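Aspartate semialdehyde dehydrogenase (Francisella tularensis subsp. tularensis, PDB 4WOJ) probably catalyses the NADPH-dependent reductive dephosphorylation of L-aspartyl-4-phosphate to L-aspartate-semialdehyde, a step in lysine, methionine and threonine biosynthesis. Local coordinates at residues Trp303-Asp308 with Leu315-Pro320; Ala169-Gly174 with Gly350-Trp355. All blocks are in the same frame, centred on the assembly; numbering follows the deposited sequence.

Interaction 1: Trp303-Asp308 with Leu315-Pro320. With NA (sodium ion), chain F.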
ATOM      1  N   TRP B 303     -16.952   9.403 -14.694  1.00 27.43           N
ATOM      2  CA  TRP B 303     -16.201   8.214 -14.267  1.00 24.48           C
ATOM      3  C   TRP B 303     -16.050   8.055 -12.775  1.00 23.67           C
ATOM      4  O   TRP B 303     -15.862   6.946 -12.295  1.00 20.29           O
ATOM      5  CB  TRP B 303     -14.848   8.158 -14.973  1.00 25.25           C
ATOM      6  CG  TRP B 303     -15.101   8.150 -16.409  1.00 27.11           C
ATOM      7  CD1 TRP B 303     -15.467   7.064 -17.184  1.00 25.57           C
ATOM      8  CD2 TRP B 303     -15.151   9.290 -17.264  1.00 25.85           C
ATOM      9  NE1 TRP B 303     -15.667   7.458 -18.484  1.00 25.00           N
ATOM     10  CE2 TRP B 303     -15.491   8.815 -18.571  1.00 25.32           C
ATOM     11  CE3 TRP B 303     -14.961  10.655 -17.058  1.00 25.05           C
ATOM     12  CZ2 TRP B 303     -15.633   9.658 -19.654  1.00 24.89           C
ATOM     13  CZ3 TRP B 303     -15.079  11.506 -18.134  1.00 25.83           C
ATOM     14  CH2 TRP B 303     -15.429  11.004 -19.424  1.00 27.80           C
ATOM     15  N   VAL B 304     -16.081   9.174 -12.040  1.00 25.30           N
ATOM     16  CA  VAL B 304     -15.949   9.138 -10.584  1.00 24.47           C
ATOM     17  C   VAL B 304     -17.055   8.255 -10.015  1.00 23.85           C
ATOM     18  O   VAL B 304     -18.202   8.452 -10.301  1.00 22.74           O
ATOM     19  CB  VAL B 304     -16.051  10.554  -9.979  1.00 26.30           C
ATOM     20  CG1 VAL B 304     -16.204  10.519  -8.471  1.00 26.47           C
ATOM     21  CG2 VAL B 304     -14.815  11.332 -10.327  1.00 27.91           C
ATOM     22  N   LYS B 305     -16.692   7.283  -9.193  1.00 25.94           N
ATOM     23  CA  LYS B 305     -17.658   6.346  -8.644  1.00 24.71           C
ATOM     24  C   LYS B 305     -17.480   6.296  -7.156  1.00 22.04           C
ATOM     25  O   LYS B 305     -16.490   5.780  -6.653  1.00 20.05           O
ATOM     26  CB  LYS B 305     -17.432   4.975  -9.254  1.00 26.33           C
ATOM     27  CG  LYS B 305     -18.405   3.946  -8.772  1.00 28.97           C
ATOM     28  CD  LYS B 305     -18.284   2.691  -9.627  1.00 35.09           C
ATOM     29  CE  LYS B 305     -19.507   1.791  -9.473  1.00 36.02           C
ATOM     30  NZ  LYS B 305     -19.266   0.878  -8.331  1.00 37.19           N
ATOM     31  N   VAL B 306     -18.433   6.859  -6.439  1.00 21.80           N
ATOM     32  CA  VAL B 306     -18.290   6.906  -5.004  1.00 22.46           C
ATOM     33  C   VAL B 306     -18.709   5.586  -4.379  1.00 23.38           C
ATOM     34  O   VAL B 306     -19.684   4.988  -4.764  1.00 22.73           O
ATOM     35  CB  VAL B 306     -19.054   8.044  -4.404  1.00 20.09           C
ATOM     36  CG1 VAL B 306     -19.002   7.963  -2.901  1.00 20.38           C
ATOM     37  CG2 VAL B 306     -18.457   9.355  -4.890  1.00 21.20           C
ATOM     38  N   ILE B 307     -17.917   5.142  -3.435  1.00 25.85           N
ATOM     39  CA  ILE B 307     -18.129   3.892  -2.771  1.00 26.38           C
ATOM     40  C   ILE B 307     -18.396   4.226  -1.327  1.00 29.46           C
ATOM     41  O   ILE B 307     -17.543   4.772  -0.649  1.00 28.37           O
ATOM     42  CB  ILE B 307     -16.876   3.035  -2.844  1.00 26.84           C
ATOM     43  CG1 ILE B 307     -16.452   2.849  -4.284  1.00 29.22           C
ATOM     44  CG2 ILE B 307     -17.118   1.688  -2.231  1.00 28.66           C
ATOM     45  CD1 ILE B 307     -17.536   2.326  -5.201  1.00 28.08           C
ATOM     46  N   ASP B 308     -19.578   3.853  -0.869  1.00 29.83           N
ATOM     47  CA  ASP B 308     -20.055   4.199   0.443  1.00 30.78           C
ATOM     48  C   ASP B 308     -19.170   3.591   1.509  1.00 30.29           C
ATOM     49  O   ASP B 308     -18.680   2.467   1.379  1.00 31.80           O
ATOM     50  CB  ASP B 308     -21.516   3.729   0.557  1.00 35.10           C
ATOM     51  CG  ASP B 308     -22.079   3.887   1.925  1.00 39.63           C
ATOM     52  OD1 ASP B 308     -22.216   5.031   2.397  1.00 47.85           O
ATOM     53  OD2 ASP B 308     -22.396   2.855   2.557  1.00 50.02           O
ATOM     54  N   LEU B 315     -14.869  -3.470   0.585  1.00 26.39           N
ATOM     55  CA  LEU B 315     -14.124  -4.674   0.171  1.00 30.65           C
ATOM     56  C   LEU B 315     -14.576  -5.160  -1.183  1.00 31.04           C
ATOM     57  O   LEU B 315     -13.776  -5.649  -1.956  1.00 35.49           O
ATOM     58  CB  LEU B 315     -14.181  -5.780   1.218  1.00 32.74           C
ATOM     59  CG  LEU B 315     -13.516  -5.414   2.560  1.00 35.01           C
ATOM     60  CD1 LEU B 315     -13.504  -6.613   3.487  1.00 35.98           C
ATOM     61  CD2 LEU B 315     -12.099  -4.872   2.428  1.00 35.79           C
ATOM     62  N   LYS B 316     -15.838  -4.989  -1.517  1.00 32.87           N
ATOM     63  CA  LYS B 316     -16.268  -5.456  -2.836  1.00 38.12           C
ATOM     64  C   LYS B 316     -15.914  -4.532  -4.006  1.00 34.18           C
ATOM     65  O   LYS B 316     -15.540  -5.003  -5.077  1.00 31.07           O
ATOM     66  CB  LYS B 316     -17.766  -5.767  -2.866  1.00 42.14           C
ATOM     67  CG  LYS B 316     -18.131  -6.527  -4.126  1.00 43.54           C
ATOM     68  CD  LYS B 316     -19.551  -7.036  -4.128  1.00 50.79           C
ATOM     69  CE  LYS B 316     -19.710  -8.149  -5.161  1.00 46.94           C
ATOM     70  NZ  LYS B 316     -21.133  -8.534  -5.302  1.00 48.82           N
ATOM     71  N   TYR B 317     -16.066  -3.233  -3.819  1.00 32.73           N
ATOM     72  CA  TYR B 317     -15.863  -2.277  -4.946  1.00 31.04           C
ATOM     73  C   TYR B 317     -14.622  -1.392  -4.905  1.00 25.59           C
ATOM     74  O   TYR B 317     -14.211  -0.936  -5.947  1.00 24.74           O
ATOM     75  CB  TYR B 317     -17.103  -1.403  -5.145  1.00 33.02           C
ATOM     76  CG  TYR B 317     -18.349  -2.228  -5.293  1.00 37.42           C
ATOM     77  CD1 TYR B 317     -18.599  -2.961  -6.479  1.00 40.72           C
ATOM     78  CD2 TYR B 317     -19.267  -2.325  -4.242  1.00 39.99           C
ATOM     79  CE1 TYR B 317     -19.740  -3.744  -6.616  1.00 41.47           C
ATOM     80  CE2 TYR B 317     -20.410  -3.099  -4.367  1.00 46.62           C
ATOM     81  CZ  TYR B 317     -20.643  -3.819  -5.552  1.00 47.12           C
ATOM     82  OH  TYR B 317     -21.790  -4.589  -5.655  1.00 55.74           O
ATOM     83  N   LEU B 318     -14.029  -1.113  -3.736  1.00 23.79           N
ATOM     84  CA  LEU B 318     -12.862  -0.166  -3.686  1.00 22.50           C
ATOM     85  C   LEU B 318     -11.526  -0.898  -3.783  1.00 22.62           C
ATOM     86  O   LEU B 318     -10.701  -0.770  -2.911  1.00 21.09           O
ATOM     87  CB  LEU B 318     -12.906   0.684  -2.430  1.00 22.57           C
ATOM     88  CG  LEU B 318     -12.076   1.963  -2.424  1.00 22.47           C
ATOM     89  CD1 LEU B 318     -12.479   2.900  -3.548  1.00 22.90           C
ATOM     90  CD2 LEU B 318     -12.302   2.656  -1.102  1.00 25.66           C
ATOM     91  N   THR B 319     -11.368  -1.738  -4.811  1.00 23.40           N
ATOM     92  CA  THR B 319     -10.250  -2.625  -4.899  1.00 23.97           C
ATOM     93  C   THR B 319      -9.830  -2.858  -6.336  1.00 25.98           C
ATOM     94  O   THR B 319     -10.617  -2.645  -7.256  1.00 29.16           O
ATOM     95  CB  THR B 319     -10.559  -4.006  -4.285  1.00 25.04           C
ATOM     96  OG1 THR B 319     -11.353  -4.788  -5.200  1.00 28.52           O
ATOM     97  CG2 THR B 319     -11.258  -3.868  -2.959  1.00 23.46           C
ATOM     98  N   PRO B 320      -8.570  -3.270  -6.533  1.00 26.76           N
ATOM     99  CA  PRO B 320      -8.024  -3.568  -7.835  1.00 29.26           C
ATOM    100  C   PRO B 320      -8.801  -4.675  -8.546  1.00 32.82           C
ATOM    101  O   PRO B 320      -9.033  -4.605  -9.767  1.00 31.03           O
ATOM    102  CB  PRO B 320      -6.613  -4.061  -7.500  1.00 29.10           C
ATOM    103  CG  PRO B 320      -6.242  -3.370  -6.247  1.00 27.07           C
ATOM    104  CD  PRO B 320      -7.507  -3.073  -5.522  1.00 26.50           C
TER
HETATM  105 NA    NA F 402     -21.631   5.077  -4.999  1.00 31.60          NA
HETATM  106  O   HOH W   1     -21.183   3.147  -5.929  1.00 36.70           O
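I307 and L318 bring their backbones closest, with the CA atoms 6.7 Å apart, where the strand 304-307 passes the end of the helix 311-317. The strand is an outermost strand of the mixed sheet of the dimerisation domain within this subunit, parallel to strand 329-336. The connection between strand and helix is short, and the contact is apolar packing, with K305 beside it. I307 is the centre of it. Its CG1 lies anti to the carbonyl carbon (chi1 -56°), and from there CD1 reaches CB of Y317 at 3.8 Å. These two side chains meet at about a right angle. CG1 of I307 also touches CD1 of L318 at 4.0 Å. L318 in turn packs on A330 and R333 of strand 329-336, so it joins the helix end to two neighbouring strands. The Y317 ring turns off from the strand toward the surface, with CG of K316 over the centre of one face. K305 is extended as far as CE and turns at chi4 (-88°), which leaves NZ 4.3 Å from CD1 of Y317, oblique to the ring. After the helix, L318 is the centre of an inverse gamma turn, with a weak bond of 3.2 Å from T319 N to Y317 O. OG1 of T319 then caps the next helix by accepting from A322 N. V306 points away from the helix and packs on helix 290-298. Its carbonyl O lies 2.0 Å from the modelled sodium ion, short for sodium, so the site is doubtful in detail; a water is 2.2 Å from the ion.

Interaction 2: Ala169-Gly174 with Gly350-Trp355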
ATOM      1  N   ALA B 169       0.505  -0.809  -9.188  1.00 21.90           N
ATOM      2  CA  ALA B 169       0.529  -2.116  -9.847  1.00 22.88           C
ATOM      3  C   ALA B 169       1.674  -2.235 -10.855  1.00 23.38           C
ATOM      4  O   ALA B 169       2.265  -1.260 -11.320  1.00 21.37           O
ATOM      5  CB  ALA B 169      -0.789  -2.353 -10.532  1.00 23.35           C
ATOM      6  N   ILE B 170       1.969  -3.476 -11.194  1.00 23.23           N
ATOM      7  CA  ILE B 170       3.183  -3.761 -11.892  1.00 22.09           C
ATOM      8  C   ILE B 170       3.048  -3.344 -13.334  1.00 21.05           C
ATOM      9  O   ILE B 170       4.033  -3.096 -13.970  1.00 22.16           O
ATOM     10  CB  ILE B 170       3.596  -5.234 -11.718  1.00 23.72           C
ATOM     11  CG1 ILE B 170       5.017  -5.460 -12.232  1.00 25.19           C
ATOM     12  CG2 ILE B 170       2.616  -6.191 -12.433  1.00 24.70           C
ATOM     13  CD1 ILE B 170       6.089  -4.605 -11.592  1.00 26.55           C
ATOM     14  N   SER B 171       1.828  -3.205 -13.845  1.00 21.48           N
ATOM     15  CA  SER B 171       1.643  -2.899 -15.271  1.00 21.63           C
ATOM     16  C   SER B 171       2.322  -1.655 -15.724  1.00 22.57           C
ATOM     17  O   SER B 171       2.772  -1.576 -16.851  1.00 23.02           O
ATOM     18  CB  SER B 171       0.168  -2.860 -15.663  1.00 22.00           C
ATOM     19  OG  SER B 171      -0.545  -1.882 -14.989  1.00 21.60           O
ATOM     20  N   GLY B 172       2.429  -0.671 -14.842  1.00 25.10           N
ATOM     21  CA  GLY B 172       3.087   0.594 -15.196  1.00 26.52           C
ATOM     22  C   GLY B 172       4.551   0.413 -15.568  1.00 28.35           C
ATOM     23  O   GLY B 172       5.138   1.261 -16.262  1.00 29.57           O
ATOM     24  N   ALA B 173       5.112  -0.720 -15.139  1.00 27.48           N
ATOM     25  CA  ALA B 173       6.497  -1.084 -15.425  1.00 27.53           C
ATOM     26  C   ALA B 173       6.683  -1.832 -16.734  1.00 28.76           C
ATOM     27  O   ALA B 173       7.819  -2.090 -17.117  1.00 29.53           O
ATOM     28  CB  ALA B 173       7.030  -1.944 -14.293  1.00 27.40           C
ATOM     29  N   GLY B 174       5.586  -2.207 -17.399  1.00 29.53           N
ATOM     30  CA  GLY B 174       5.633  -2.941 -18.675  1.00 28.92           C
ATOM     31  C   GLY B 174       5.263  -4.417 -18.570  1.00 32.50           C
ATOM     32  O   GLY B 174       5.167  -4.958 -17.469  1.00 37.08           O
ATOM     33  N   GLY B 350      -8.045   3.158  -9.597  1.00 22.77           N
ATOM     34  CA  GLY B 350      -8.349   3.181 -11.033  1.00 21.63           C
ATOM     35  C   GLY B 350      -7.356   2.421 -11.858  1.00 22.20           C
ATOM     36  O   GLY B 350      -6.293   2.035 -11.371  1.00 24.66           O
ATOM     37  N   ASP B 351      -7.704   2.188 -13.118  1.00 24.49           N
ATOM     38  CA  ASP B 351      -6.975   1.262 -13.983  1.00 22.08           C
ATOM     39  C   ASP B 351      -5.810   1.938 -14.662  1.00 23.95           C
ATOM     40  O   ASP B 351      -5.999   2.891 -15.408  1.00 28.59           O
ATOM     41  CB  ASP B 351      -7.891   0.721 -15.066  1.00 21.48           C
ATOM     42  CG  ASP B 351      -7.226  -0.363 -15.895  1.00 20.21           C
ATOM     43  OD1 ASP B 351      -6.486  -0.044 -16.848  1.00 17.80           O
ATOM     44  OD2 ASP B 351      -7.398  -1.533 -15.525  1.00 17.88           O
ATOM     45  N   GLN B 352      -4.615   1.426 -14.444  1.00 22.82           N
ATOM     46  CA  GLN B 352      -3.410   2.069 -14.937  1.00 24.35           C
ATOM     47  C   GLN B 352      -3.376   2.201 -16.432  1.00 24.29           C
ATOM     48  O   GLN B 352      -2.939   3.224 -16.954  1.00 24.40           O
ATOM     49  CB  GLN B 352      -2.169   1.307 -14.462  1.00 27.41           C
ATOM     50  CG  GLN B 352      -0.861   1.981 -14.795  1.00 30.49           C
ATOM     51  CD  GLN B 352      -0.208   1.422 -16.030  1.00 33.82           C
ATOM     52  OE1 GLN B 352      -0.099   0.208 -16.185  1.00 33.80           O
ATOM     53  NE2 GLN B 352       0.259   2.307 -16.917  1.00 35.24           N
ATOM     54  N   LEU B 353      -3.808   1.146 -17.116  1.00 24.51           N
ATOM     55  CA  LEU B 353      -3.723   1.056 -18.567  1.00 22.63           C
ATOM     56  C   LEU B 353      -4.700   1.933 -19.307  1.00 23.19           C
ATOM     57  O   LEU B 353      -4.421   2.396 -20.391  1.00 22.87           O
ATOM     58  CB  LEU B 353      -3.891  -0.394 -18.978  1.00 25.64           C
ATOM     59  CG  LEU B 353      -2.697  -1.245 -18.522  1.00 26.93           C
ATOM     60  CD1 LEU B 353      -2.912  -2.717 -18.751  1.00 26.68           C
ATOM     61  CD2 LEU B 353      -1.420  -0.840 -19.239  1.00 27.46           C
ATOM     62  N   LEU B 354      -5.851   2.192 -18.719  1.00 25.02           N
ATOM     63  CA  LEU B 354      -6.899   2.946 -19.382  1.00 25.59           C
ATOM     64  C   LEU B 354      -6.807   4.441 -19.000  1.00 23.75           C
ATOM     65  O   LEU B 354      -6.148   5.235 -19.648  1.00 22.31           O
ATOM     66  CB  LEU B 354      -8.257   2.394 -18.956  1.00 26.51           C
ATOM     67  CG  LEU B 354      -8.642   1.013 -19.426  1.00 29.43           C
ATOM     68  CD1 LEU B 354      -9.824   0.443 -18.678  1.00 30.36           C
ATOM     69  CD2 LEU B 354      -8.958   1.013 -20.911  1.00 30.65           C
ATOM     70  N   TRP B 355      -7.455   4.832 -17.939  1.00 23.24           N
ATOM     71  CA  TRP B 355      -7.376   6.268 -17.555  1.00 24.74           C
ATOM     72  C   TRP B 355      -5.936   6.680 -17.229  1.00 24.89           C
ATOM     73  O   TRP B 355      -5.495   7.800 -17.523  1.00 27.73           O
ATOM     74  CB  TRP B 355      -8.343   6.594 -16.425  1.00 23.25           C
ATOM     75  CG  TRP B 355      -9.682   7.035 -16.925  1.00 20.95           C
ATOM     76  CD1 TRP B 355     -10.898   6.512 -16.598  1.00 20.55           C
ATOM     77  CD2 TRP B 355      -9.932   8.073 -17.858  1.00 20.18           C
ATOM     78  NE1 TRP B 355     -11.888   7.170 -17.269  1.00 20.54           N
ATOM     79  CE2 TRP B 355     -11.321   8.144 -18.044  1.00 19.32           C
ATOM     80  CE3 TRP B 355      -9.119   8.960 -18.546  1.00 20.62           C
ATOM     81  CZ2 TRP B 355     -11.911   9.061 -18.884  1.00 19.68           C
ATOM     82  CZ3 TRP B 355      -9.702   9.866 -19.375  1.00 21.20           C
ATOM     83  CH2 TRP B 355     -11.085   9.916 -19.547  1.00 20.55           C
TER
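S171 and Q352 make the polar contact between the turn 169-174 and the segment 350-355. S171 OG is placed to donate to Q352 OE1, but the modelled 2.4 Å is too short to be reliable, so the detail of this bond is doubtful. G172 N lies 3.0 Å from the same OE1, but its angle is too poor for a hydrogen bond. Q352 starts extended and then bends sharply at chi2 (-98°), which turns its amide onto the turn. There CD of Q352 rests 3.5 Å from CA of G172.

Van der Waals contact is slight. CG of L353 approaches OG of S171 at 4.2 Å. L353 also packs on M18 and V22 of helix 18-30, and on L199 of the second subunit.

Bonds within each segment fix the shapes. A173 N and G174 N bond back to I170 O and S171 O in the 3-10 turn. D351 OD1 uses its anti lone pair to accept from L354 N at 3.0 Å, a capping bond before the helix 354-369. D351 OD2 is held by a salt bridge to R274.

Q352 lies beside C141 and H276, the predicted acyl-thioester cysteine and proton acceptor, so this contact lines the probable active site of the dehydrogenase.

How the interactions relate
Interactions 1 and 2 lie in the dimerisation domain, with centres about 17 Å apart, and both reach its mixed sheet. Along the chain, interaction 1 is nested inside the loop that interaction 2 closes. They touch through two tryptophans. W303 and W355 stack edge-to-face, with CG of W303 3.5 Å from NE1 of W355. Their relation to the predicted active site differs. In interaction 2 the side chain of Q352 is about 3 Å from that of H276 and about 4 Å from that of C141. In interaction 1 the side chain of L318 is about 12 Å from that of H276. The sodium ion is at the strand of interaction 1, on V306 O, and has no part in interaction 2.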